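AlyGC (Glaciecola chathamensis, PDB 5GKD) cleaves the polysaccharide alginate as a lyase of family PL6, probably by beta-elimination and with the aid of a bound calcium ion. Local coordinates at residues 9-14 / 24-29; 64-69 / 73-78; 681-686 / 692-697; 703-708 / 718-723. All coordinates share one frame; numbering follows the deposited sequence.

Contact 1: 9-14 / 24-29; sequences EAYDQA and IILANG
Apolar packing carries the contact between Tyr11 and Ala14 of the helix and Ile24 and Leu26 of the strand. Tyr11 has CG anti to its backbone N (chi1 165°), which swings the ring off the helix flank so that its CD1 corner reaches both strand residues. Tyr11 CD1 lies 4.0 Å from Ile24 CG2 and 4.2 Å from Leu26 CD2, with the ring and the Ile24 side chain crossing at about a right angle. Ile24 meets the helix with two methyls: its CG2 touches the tyrosine and also comes 4.3 Å from Ala14 CB, while its outstretched CD1 ends 4.1 Å from the backbone C of Ala14.

The polar part is confined to the far end of the tyrosine, whose hydroxyl is hydrogen-bonded to Leu37 O and so ties the buried ring to strand 35-41. Helix 8-17 connects the parallel neighbours 2-5 and 23-26 and runs nearly antiparallel to the latter (169°), at 9.4 Å between the segment axes. Val5 of strand 2-5 touches both Ala14 and Leu26, and Leu50 of strand 48-52 lies against Ile24 and Leu26; the position is consistent with a cap on the first coil of the N-terminal beta-helix.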
# COMPACT_ATOMS: atom_id res chain seq x y z
N GLU A 9 -32.50 16.33 -11.89
CA GLU A 9 -33.87 16.46 -11.41
C GLU A 9 -34.84 16.62 -12.56
O GLU A 9 -35.94 16.07 -12.53
CB GLU A 9 -33.99 17.60 -10.39
CG GLU A 9 -32.89 18.61 -10.38
CD GLU A 9 -31.61 18.14 -9.71
OE1 GLU A 9 -30.58 18.17 -10.39
OE2 GLU A 9 -31.62 17.75 -8.52
N ALA A 10 -34.45 17.33 -13.62
CA ALA A 10 -35.30 17.36 -14.80
C ALA A 10 -35.42 15.97 -15.41
O ALA A 10 -36.48 15.59 -15.90
CB ALA A 10 -34.77 18.36 -15.83
N TYR A 11 -34.34 15.19 -15.37
CA TYR A 11 -34.42 13.80 -15.79
C TYR A 11 -35.45 13.04 -14.96
O TYR A 11 -36.29 12.33 -15.51
CB TYR A 11 -33.06 13.13 -15.69
CG TYR A 11 -33.19 11.63 -15.76
CD1 TYR A 11 -33.25 10.97 -16.98
CD2 TYR A 11 -33.28 10.87 -14.61
CE1 TYR A 11 -33.38 9.61 -17.05
CE2 TYR A 11 -33.43 9.52 -14.67
CZ TYR A 11 -33.47 8.89 -15.89
OH TYR A 11 -33.61 7.53 -15.91
N ASP A 12 -35.40 13.17 -13.63
CA ASP A 12 -36.39 12.51 -12.79
C ASP A 12 -37.80 12.85 -13.22
O ASP A 12 -38.67 11.98 -13.28
CB ASP A 12 -36.20 12.90 -11.31
CG ASP A 12 -34.92 12.35 -10.70
OD1 ASP A 12 -34.40 11.32 -11.18
OD2 ASP A 12 -34.45 12.95 -9.72
N GLN A 13 -38.05 14.13 -13.51
CA GLN A 13 -39.40 14.56 -13.82
C GLN A 13 -39.83 14.08 -15.19
O GLN A 13 -40.98 13.68 -15.38
CB GLN A 13 -39.52 16.08 -13.69
CG GLN A 13 -39.46 16.58 -12.24
CD GLN A 13 -38.53 17.79 -12.00
OE1 GLN A 13 -38.39 18.68 -12.84
NE2 GLN A 13 -37.90 17.82 -10.85
N ALA A 14 -38.91 14.09 -16.16
CA ALA A 14 -39.24 13.53 -17.47
C ALA A 14 -39.55 12.04 -17.37
O ALA A 14 -40.50 11.56 -17.98
CB ALA A 14 -38.11 13.77 -18.46
N ILE A 24 -36.44 10.32 -23.80
CA ILE A 24 -35.83 11.22 -22.83
C ILE A 24 -34.44 11.55 -23.35
O ILE A 24 -33.64 10.64 -23.61
CB ILE A 24 -35.77 10.59 -21.44
CG1 ILE A 24 -37.19 10.24 -20.97
CG2 ILE A 24 -35.06 11.52 -20.46
CD1 ILE A 24 -37.25 9.51 -19.68
N ILE A 25 -34.15 12.83 -23.54
CA ILE A 25 -32.94 13.27 -24.23
C ILE A 25 -32.05 14.01 -23.23
O ILE A 25 -32.40 15.10 -22.74
CB ILE A 25 -33.28 14.16 -25.43
CG1 ILE A 25 -34.15 13.40 -26.43
CG2 ILE A 25 -32.01 14.64 -26.10
CD1 ILE A 25 -34.52 14.24 -27.65
N LEU A 26 -30.89 13.44 -22.94
CA LEU A 26 -29.88 14.13 -22.13
C LEU A 26 -29.20 15.17 -23.00
O LEU A 26 -28.58 14.83 -24.01
CB LEU A 26 -28.85 13.15 -21.57
CG LEU A 26 -29.31 12.00 -20.68
CD1 LEU A 26 -28.08 11.26 -20.11
CD2 LEU A 26 -30.26 12.48 -19.58
N ALA A 27 -29.31 16.44 -22.59
CA ALA A 27 -28.71 17.55 -23.31
C ALA A 27 -27.19 17.41 -23.39
O ALA A 27 -26.54 16.92 -22.47
CB ALA A 27 -29.08 18.88 -22.63
N ASN A 28 -26.63 17.87 -24.51
CA ASN A 28 -25.19 17.85 -24.70
C ASN A 28 -24.49 18.53 -23.54
O ASN A 28 -24.92 19.59 -23.08
CB ASN A 28 -24.83 18.53 -26.01
CG ASN A 28 -25.29 17.76 -27.21
OD1 ASN A 28 -25.51 16.55 -27.14
ND2 ASN A 28 -25.44 18.44 -28.34
N GLY A 29 -23.43 17.91 -23.07
CA GLY A 29 -22.65 18.44 -21.98
C GLY A 29 -22.05 17.31 -21.17
O GLY A 29 -22.13 16.14 -21.54

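Contact 2: 64-69 / 73-78. With PO4 (phosphate ion), chain I.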
# COMPACT_ATOMS: atom_id res chain seq x y z
N SER A 64 -20.51 8.11 -12.10
CA SER A 64 -21.72 7.91 -12.87
C SER A 64 -21.89 6.43 -13.17
O SER A 64 -20.91 5.67 -13.18
CB SER A 64 -21.68 8.69 -14.18
OG SER A 64 -21.72 10.07 -13.99
N ASN A 65 -23.13 6.03 -13.42
CA ASN A 65 -23.41 4.66 -13.84
C ASN A 65 -24.82 4.65 -14.42
O ASN A 65 -25.48 5.68 -14.52
CB ASN A 65 -23.23 3.67 -12.68
CG ASN A 65 -24.20 3.89 -11.53
OD1 ASN A 65 -25.24 4.52 -11.68
ND2 ASN A 65 -23.86 3.35 -10.36
N LEU A 66 -25.28 3.46 -14.83
CA LEU A 66 -26.56 3.32 -15.50
C LEU A 66 -27.22 2.01 -15.09
O LEU A 66 -26.58 0.95 -15.12
CB LEU A 66 -26.41 3.38 -17.02
CG LEU A 66 -27.60 2.96 -17.89
CD1 LEU A 66 -28.80 3.86 -17.66
CD2 LEU A 66 -27.22 2.96 -19.36
N ARG A 67 -28.49 2.08 -14.71
CA ARG A 67 -29.29 0.90 -14.41
C ARG A 67 -30.56 0.97 -15.25
O ARG A 67 -31.19 2.02 -15.32
CB ARG A 67 -29.62 0.80 -12.92
CG ARG A 67 -28.42 0.40 -12.05
CD ARG A 67 -28.75 0.40 -10.58
NE ARG A 67 -29.08 1.74 -10.10
CZ ARG A 67 -29.78 2.00 -9.00
NH1 ARG A 67 -30.27 1.01 -8.25
NH2 ARG A 67 -30.01 3.26 -8.65
N LEU A 68 -30.89 -0.14 -15.91
CA LEU A 68 -32.15 -0.30 -16.61
C LEU A 68 -33.07 -1.19 -15.78
O LEU A 68 -32.63 -2.19 -15.22
CB LEU A 68 -31.96 -0.93 -17.99
CG LEU A 68 -31.32 -0.10 -19.09
CD1 LEU A 68 -29.80 -0.06 -18.91
CD2 LEU A 68 -31.69 -0.62 -20.48
N ALA A 69 -34.35 -0.83 -15.71
CA ALA A 69 -35.31 -1.63 -14.96
C ALA A 69 -36.68 -1.53 -15.61
O ALA A 69 -37.11 -0.43 -15.97
CB ALA A 69 -35.37 -1.17 -13.50
N LEU A 73 -37.11 -0.96 -23.08
CA LEU A 73 -36.31 0.25 -22.98
C LEU A 73 -35.18 0.22 -24.00
O LEU A 73 -34.71 -0.85 -24.40
CB LEU A 73 -35.71 0.39 -21.57
CG LEU A 73 -36.71 0.15 -20.44
CD1 LEU A 73 -36.01 0.14 -19.08
CD2 LEU A 73 -37.83 1.20 -20.46
N ILE A 74 -34.74 1.41 -24.41
CA ILE A 74 -33.57 1.57 -25.25
C ILE A 74 -32.71 2.70 -24.67
O ILE A 74 -33.24 3.76 -24.33
CB ILE A 74 -33.95 1.91 -26.70
CG1 ILE A 74 -34.91 0.86 -27.26
CG2 ILE A 74 -32.69 2.00 -27.54
CD1 ILE A 74 -35.33 1.16 -28.67
N VAL A 75 -31.41 2.47 -24.55
CA VAL A 75 -30.46 3.49 -24.14
C VAL A 75 -29.40 3.62 -25.24
O VAL A 75 -28.83 2.62 -25.67
CB VAL A 75 -29.79 3.15 -22.80
CG1 VAL A 75 -28.79 4.24 -22.44
CG2 VAL A 75 -30.81 2.98 -21.70
N SER A 76 -29.13 4.86 -25.68
CA SER A 76 -28.18 5.03 -26.77
C SER A 76 -27.48 6.39 -26.71
O SER A 76 -28.00 7.36 -26.16
CB SER A 76 -28.85 4.86 -28.13
OG SER A 76 -29.74 5.92 -28.39
N GLY A 77 -26.31 6.44 -27.32
CA GLY A 77 -25.65 7.71 -27.57
C GLY A 77 -25.05 8.37 -26.35
O GLY A 77 -25.15 9.59 -26.21
N LEU A 78 -24.42 7.59 -25.47
CA LEU A 78 -23.75 8.10 -24.28
C LEU A 78 -22.29 7.68 -24.29
O LEU A 78 -21.93 6.65 -24.86
CB LEU A 78 -24.43 7.59 -22.99
CG LEU A 78 -25.95 7.70 -22.88
CD1 LEU A 78 -26.46 7.05 -21.61
CD2 LEU A 78 -26.36 9.17 -22.97
P PO4 I . -32.00 2.62 -5.48
O1 PO4 I . -31.17 3.65 -6.22
O2 PO4 I . -33.33 3.22 -5.09
O3 PO4 I . -32.25 1.40 -6.33
O4 PO4 I . -31.24 2.21 -4.24
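Leu73 pushes a methyl group against the backbone of the opposing strand: its CD1 sits 3.3 Å from Ala69 O, a close carbon-to-carbonyl approach in an otherwise purely aliphatic interface. Between the strands, Val75 forks. Its CG1 branch, anti to the backbone N (chi1 179°), meets Leu66 tip to tip, with Val75 CG1 and Leu66 CD2 3.7 Å apart. The other branch serves Leu68, which it crosses obliquely, Val75 CG2 lying 3.9 Å from Leu68 CD2. The same leucine methyl also rests near Leu73 CB, so the residues interlock in a buried row.

Arg67 stands on the other face of its strand. Its guanidinium presents an edge to a phosphate ion, probably from the crystallisation liquor, whose phosphorus lies in the guanidinium plane. The grip is two-pronged: Arg67 NH2 bonds nearly straight to phosphate O1 (2.7 Å, 167°), and Arg67 NH1 bonds to phosphate O3 (2.8 Å) at a somewhat more bent angle. Arg95 adds its NH2 to the anion, while its O accepts a bond from Arg67 NH1. A leucine in place of Arg67 would probably leave the phosphate without both prongs and the Arg95 carbonyl without this donor.

Running at 161° and 8.6 Å apart between segment axes, the strands are opposite walls of one coil rather than sheet neighbours, the hallmark of the pectate lyase-like parallel beta-helix.

Contact 3: 681-686 / 692-697; sequences IIFELT and TWVTGN
Phe683 and Thr692 meet in the interior of the C-terminal parallel beta-helix, where strands of two walls face each other across the core. The threonine comes at the ring from the opposite direction and lays its CG2 over one face in a CH-pi contact. Thr692 CG2 is 4.0 Å from the centroid of the Phe683 ring and 22° off the normal, shifted toward the rim. With OG1 of Thr692 beside the backbone N (chi1 -60°), CG2 is left anti to that N and falls to the ring, while the hydroxyl is hydrogen-bonded to Asn668 ND2. Leu685 CD2 lies 3.8 Å from Thr692 OG1. Val694 and Phe683 slide past each other in opposite directions, Val694 CG2 lying 3.7 Å from Phe683 CZ. An alanine in place of Phe683 would remove the ring and is likely to open a gap between the walls, depriving the methyls of Thr692 and Val694 of their shared partner.

The segment axes lie 11.0 Å apart, spanned by side chains alone. Met670 of strand 667-676, one coil earlier, packs against Phe683 and Val694. On the next coil, strand 706-709 pairs with 681-685, and Thr718 and Ile720 of strand 717-721 pack against Thr692 and Val694.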
# COMPACT_ATOMS: atom_id res chain seq x y z
N ILE A 681 21.15 -19.09 -7.19
CA ILE A 681 19.84 -18.93 -7.81
C ILE A 681 18.88 -19.89 -7.13
O ILE A 681 19.22 -21.05 -6.87
CB ILE A 681 19.94 -19.23 -9.32
CG1 ILE A 681 20.84 -18.23 -10.02
CG2 ILE A 681 18.55 -19.27 -9.96
CD1 ILE A 681 21.19 -18.68 -11.43
N ILE A 682 17.66 -19.44 -6.83
CA ILE A 682 16.69 -20.31 -6.15
C ILE A 682 15.37 -20.25 -6.89
O ILE A 682 14.77 -19.18 -7.04
CB ILE A 682 16.48 -19.94 -4.68
CG1 ILE A 682 17.80 -20.04 -3.90
CG2 ILE A 682 15.45 -20.88 -4.06
CD1 ILE A 682 17.64 -19.84 -2.40
N PHE A 683 14.90 -21.41 -7.35
CA PHE A 683 13.60 -21.56 -7.96
C PHE A 683 12.63 -22.15 -6.96
O PHE A 683 12.96 -23.11 -6.25
CB PHE A 683 13.67 -22.45 -9.21
CG PHE A 683 14.48 -21.87 -10.31
CD1 PHE A 683 13.96 -20.90 -11.13
CD2 PHE A 683 15.79 -22.28 -10.51
CE1 PHE A 683 14.72 -20.34 -12.14
CE2 PHE A 683 16.55 -21.73 -11.52
CZ PHE A 683 16.02 -20.76 -12.33
N GLU A 684 11.45 -21.55 -6.88
CA GLU A 684 10.31 -22.09 -6.14
C GLU A 684 9.18 -22.24 -7.17
O GLU A 684 8.37 -21.33 -7.38
CB GLU A 684 9.97 -21.18 -4.93
CG GLU A 684 11.12 -21.08 -3.91
CD GLU A 684 10.78 -20.29 -2.65
OE1 GLU A 684 9.85 -19.46 -2.69
OE2 GLU A 684 11.46 -20.49 -1.61
N LEU A 685 9.17 -23.35 -7.86
CA LEU A 685 8.21 -23.63 -8.89
C LEU A 685 6.83 -23.97 -8.37
O LEU A 685 6.72 -24.73 -7.47
CB LEU A 685 8.74 -24.74 -9.78
CG LEU A 685 10.06 -24.45 -10.43
CD1 LEU A 685 10.69 -25.70 -10.97
CD2 LEU A 685 9.99 -23.35 -11.46
N THR A 686 5.80 -23.38 -8.95
CA THR A 686 4.42 -23.61 -8.55
C THR A 686 3.64 -24.39 -9.61
O THR A 686 4.20 -25.07 -10.38
CB THR A 686 3.67 -22.30 -8.27
OG1 THR A 686 3.58 -21.55 -9.47
CG2 THR A 686 4.37 -21.48 -7.24
N THR A 692 11.78 -23.92 -17.33
CA THR A 692 13.02 -23.35 -16.82
C THR A 692 14.21 -23.92 -17.59
O THR A 692 14.32 -25.13 -17.76
CB THR A 692 13.18 -23.67 -15.33
OG1 THR A 692 12.08 -23.11 -14.61
CG2 THR A 692 14.47 -23.10 -14.79
N TRP A 693 15.11 -23.03 -18.03
CA TRP A 693 16.35 -23.40 -18.73
C TRP A 693 17.50 -22.60 -18.15
O TRP A 693 17.55 -21.38 -18.30
CB TRP A 693 16.26 -23.14 -20.23
CG TRP A 693 15.46 -24.14 -20.93
CD1 TRP A 693 15.83 -25.41 -21.27
CD2 TRP A 693 14.13 -23.97 -21.40
NE1 TRP A 693 14.80 -26.05 -21.91
CE2 TRP A 693 13.74 -25.18 -22.01
CE3 TRP A 693 13.21 -22.90 -21.37
CZ2 TRP A 693 12.48 -25.36 -22.58
CZ3 TRP A 693 11.97 -23.08 -21.94
CH2 TRP A 693 11.61 -24.30 -22.53
N VAL A 694 18.45 -23.29 -17.52
CA VAL A 694 19.62 -22.66 -16.92
C VAL A 694 20.83 -23.39 -17.51
O VAL A 694 21.23 -24.44 -17.01
CB VAL A 694 19.62 -22.74 -15.39
CG1 VAL A 694 20.88 -22.10 -14.84
CG2 VAL A 694 18.38 -22.08 -14.84
N THR A 695 21.41 -22.82 -18.57
CA THR A 695 22.47 -23.48 -19.31
C THR A 695 23.57 -22.49 -19.65
O THR A 695 23.33 -21.30 -19.81
CB THR A 695 21.95 -24.12 -20.61
OG1 THR A 695 21.46 -23.10 -21.48
CG2 THR A 695 20.83 -25.12 -20.31
N GLY A 696 24.79 -23.01 -19.76
CA GLY A 696 25.91 -22.21 -20.22
C GLY A 696 26.45 -21.22 -19.22
O GLY A 696 27.22 -20.33 -19.60
N ASN A 697 26.11 -21.36 -17.94
CA ASN A 697 26.55 -20.39 -16.94
C ASN A 697 27.82 -20.88 -16.23
O ASN A 697 28.14 -22.07 -16.21
CB ASN A 697 25.45 -20.13 -15.91
CG ASN A 697 24.13 -19.70 -16.56
OD1 ASN A 697 23.92 -18.51 -16.84
ND2 ASN A 697 23.24 -20.67 -16.82

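Contact 4: 703-708 / 718-723; sequences PEPVVR and TTISGN
Pro705 and Val707 face Ile720 and Thr718 with the chains in opposite order, the CA atoms 8.1 Å apart for Pro705 and Ile720 and 9.1 Å apart for Val707 and Thr718, too far for backbone pairing. Side chains bridge the distance, and all of the contact is apolar. The Ile720 chain is stretched out (chi2 170°), which carries its end across to the other wall, where Ile720 CD1 lies 3.6 Å from Val707 CG2. The two side chains slide past each other in opposite directions, so that the methyls meet alongside rather than head on. Ile720 CD1 also touches the proline ring, at 4.3 Å from Pro705 CB, and so sits against both residues of the facing segment. Val707 CG2 makes a looser contact with Thr718 CG2 at 4.4 Å.

None of the four residues is fully buried, and Val707 is exposed. Toward the preceding coil, Leu685 touches Val707 and Thr718, Val694 touches Ile720, and Phe699 touches Pro705. Strand 706-709 is the outermost of its wall, and strand 717-721 lies close to the end of the chain. Such aliphatic stacking between opposing walls, repeated coil after coil, is typical of a parallel beta-helix, here at its C-terminal end.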
# COMPACT_ATOMS: atom_id res chain seq x y z
N PRO A 703 27.15 -21.46 -5.08
CA PRO A 703 26.46 -22.75 -5.10
C PRO A 703 25.63 -22.91 -6.36
O PRO A 703 25.16 -21.93 -6.95
CB PRO A 703 25.57 -22.70 -3.85
CG PRO A 703 26.23 -21.74 -2.97
CD PRO A 703 26.84 -20.70 -3.86
N GLU A 704 25.48 -24.17 -6.80
CA GLU A 704 24.61 -24.57 -7.90
C GLU A 704 23.19 -24.07 -7.66
O GLU A 704 22.79 -23.91 -6.51
CB GLU A 704 24.55 -26.10 -8.04
CG GLU A 704 25.77 -26.74 -8.62
CD GLU A 704 25.94 -28.15 -8.11
OE1 GLU A 704 24.92 -28.88 -8.06
OE2 GLU A 704 27.07 -28.51 -7.71
N PRO A 705 22.41 -23.84 -8.72
CA PRO A 705 21.02 -23.42 -8.55
C PRO A 705 20.23 -24.37 -7.65
O PRO A 705 20.38 -25.59 -7.72
CB PRO A 705 20.48 -23.41 -9.98
CG PRO A 705 21.68 -23.07 -10.81
CD PRO A 705 22.84 -23.77 -10.13
N VAL A 706 19.40 -23.79 -6.78
CA VAL A 706 18.55 -24.56 -5.88
C VAL A 706 17.15 -24.63 -6.48
O VAL A 706 16.57 -23.59 -6.82
CB VAL A 706 18.49 -23.91 -4.48
CG1 VAL A 706 17.48 -24.65 -3.61
CG2 VAL A 706 19.86 -23.89 -3.83
N VAL A 707 16.60 -25.84 -6.58
CA VAL A 707 15.22 -26.03 -7.02
C VAL A 707 14.41 -26.58 -5.86
O VAL A 707 14.70 -27.66 -5.34
CB VAL A 707 15.12 -26.95 -8.25
CG1 VAL A 707 13.67 -27.21 -8.58
CG2 VAL A 707 15.79 -26.31 -9.43
N ARG A 708 13.41 -25.82 -5.45
CA ARG A 708 12.40 -26.25 -4.49
C ARG A 708 11.11 -26.41 -5.28
O ARG A 708 10.57 -25.44 -5.81
CB ARG A 708 12.26 -25.23 -3.36
CG ARG A 708 13.59 -24.78 -2.75
CD ARG A 708 13.44 -23.54 -1.84
NE ARG A 708 14.69 -23.23 -1.15
CZ ARG A 708 14.98 -22.06 -0.58
NH1 ARG A 708 14.11 -21.06 -0.60
NH2 ARG A 708 16.15 -21.90 0.01
N THR A 718 12.14 -28.61 -16.25
CA THR A 718 13.27 -27.88 -15.69
C THR A 718 14.56 -28.49 -16.23
O THR A 718 14.88 -29.64 -15.92
CB THR A 718 13.23 -27.95 -14.17
OG1 THR A 718 11.96 -27.49 -13.72
CG2 THR A 718 14.33 -27.09 -13.55
N THR A 719 15.27 -27.72 -17.04
CA THR A 719 16.54 -28.11 -17.64
C THR A 719 17.63 -27.24 -17.03
O THR A 719 17.71 -26.05 -17.32
CB THR A 719 16.50 -27.94 -19.16
OG1 THR A 719 15.57 -28.86 -19.73
CG2 THR A 719 17.88 -28.16 -19.79
N ILE A 720 18.48 -27.84 -16.20
CA ILE A 720 19.61 -27.14 -15.59
C ILE A 720 20.84 -27.98 -15.87
O ILE A 720 21.08 -29.00 -15.20
CB ILE A 720 19.41 -26.91 -14.08
CG1 ILE A 720 18.25 -25.93 -13.84
CG2 ILE A 720 20.68 -26.35 -13.47
CD1 ILE A 720 17.83 -25.82 -12.38
N SER A 721 21.62 -27.59 -16.87
CA SER A 721 22.77 -28.39 -17.28
C SER A 721 23.70 -27.54 -18.13
O SER A 721 23.35 -26.45 -18.58
CB SER A 721 22.32 -29.63 -18.05
OG SER A 721 21.71 -29.22 -19.26
N GLY A 722 24.88 -28.09 -18.39
CA GLY A 722 25.84 -27.39 -19.21
C GLY A 722 26.47 -26.22 -18.51
O GLY A 722 26.92 -25.28 -19.16
N ASN A 723 26.52 -26.26 -17.18
CA ASN A 723 27.08 -25.18 -16.38
C ASN A 723 28.38 -25.64 -15.73
O ASN A 723 28.51 -26.80 -15.32
CB ASN A 723 26.10 -24.74 -15.29
CG ASN A 723 24.80 -24.21 -15.86
OD1 ASN A 723 24.81 -23.29 -16.67
ND2 ASN A 723 23.70 -24.81 -15.47

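Overall arrangement
Contacts 1 and 2 belong to the N-terminal beta-helix and contacts 3 and 4 to the C-terminal one, the two pairs lying on opposite sides of the chain's centre. Contacts 1, 2 and 3 are buried; contact 4 is at the surface. Only contact 1 uses a helix, probably as an end cap, and it touches contact 2 through Leu26 CD1 and Leu78 CD2, 3.9 Å apart. Contacts 3 and 4 join the same two walls one coil apart, with Asn723 OD1 accepting a bond from Asn697 N. Aromatic rings serve contacts 1 and 3, whereas contacts 2 and 4 pack aliphatic groups, contact 2 adding an arginine-bound phosphate on its outer side.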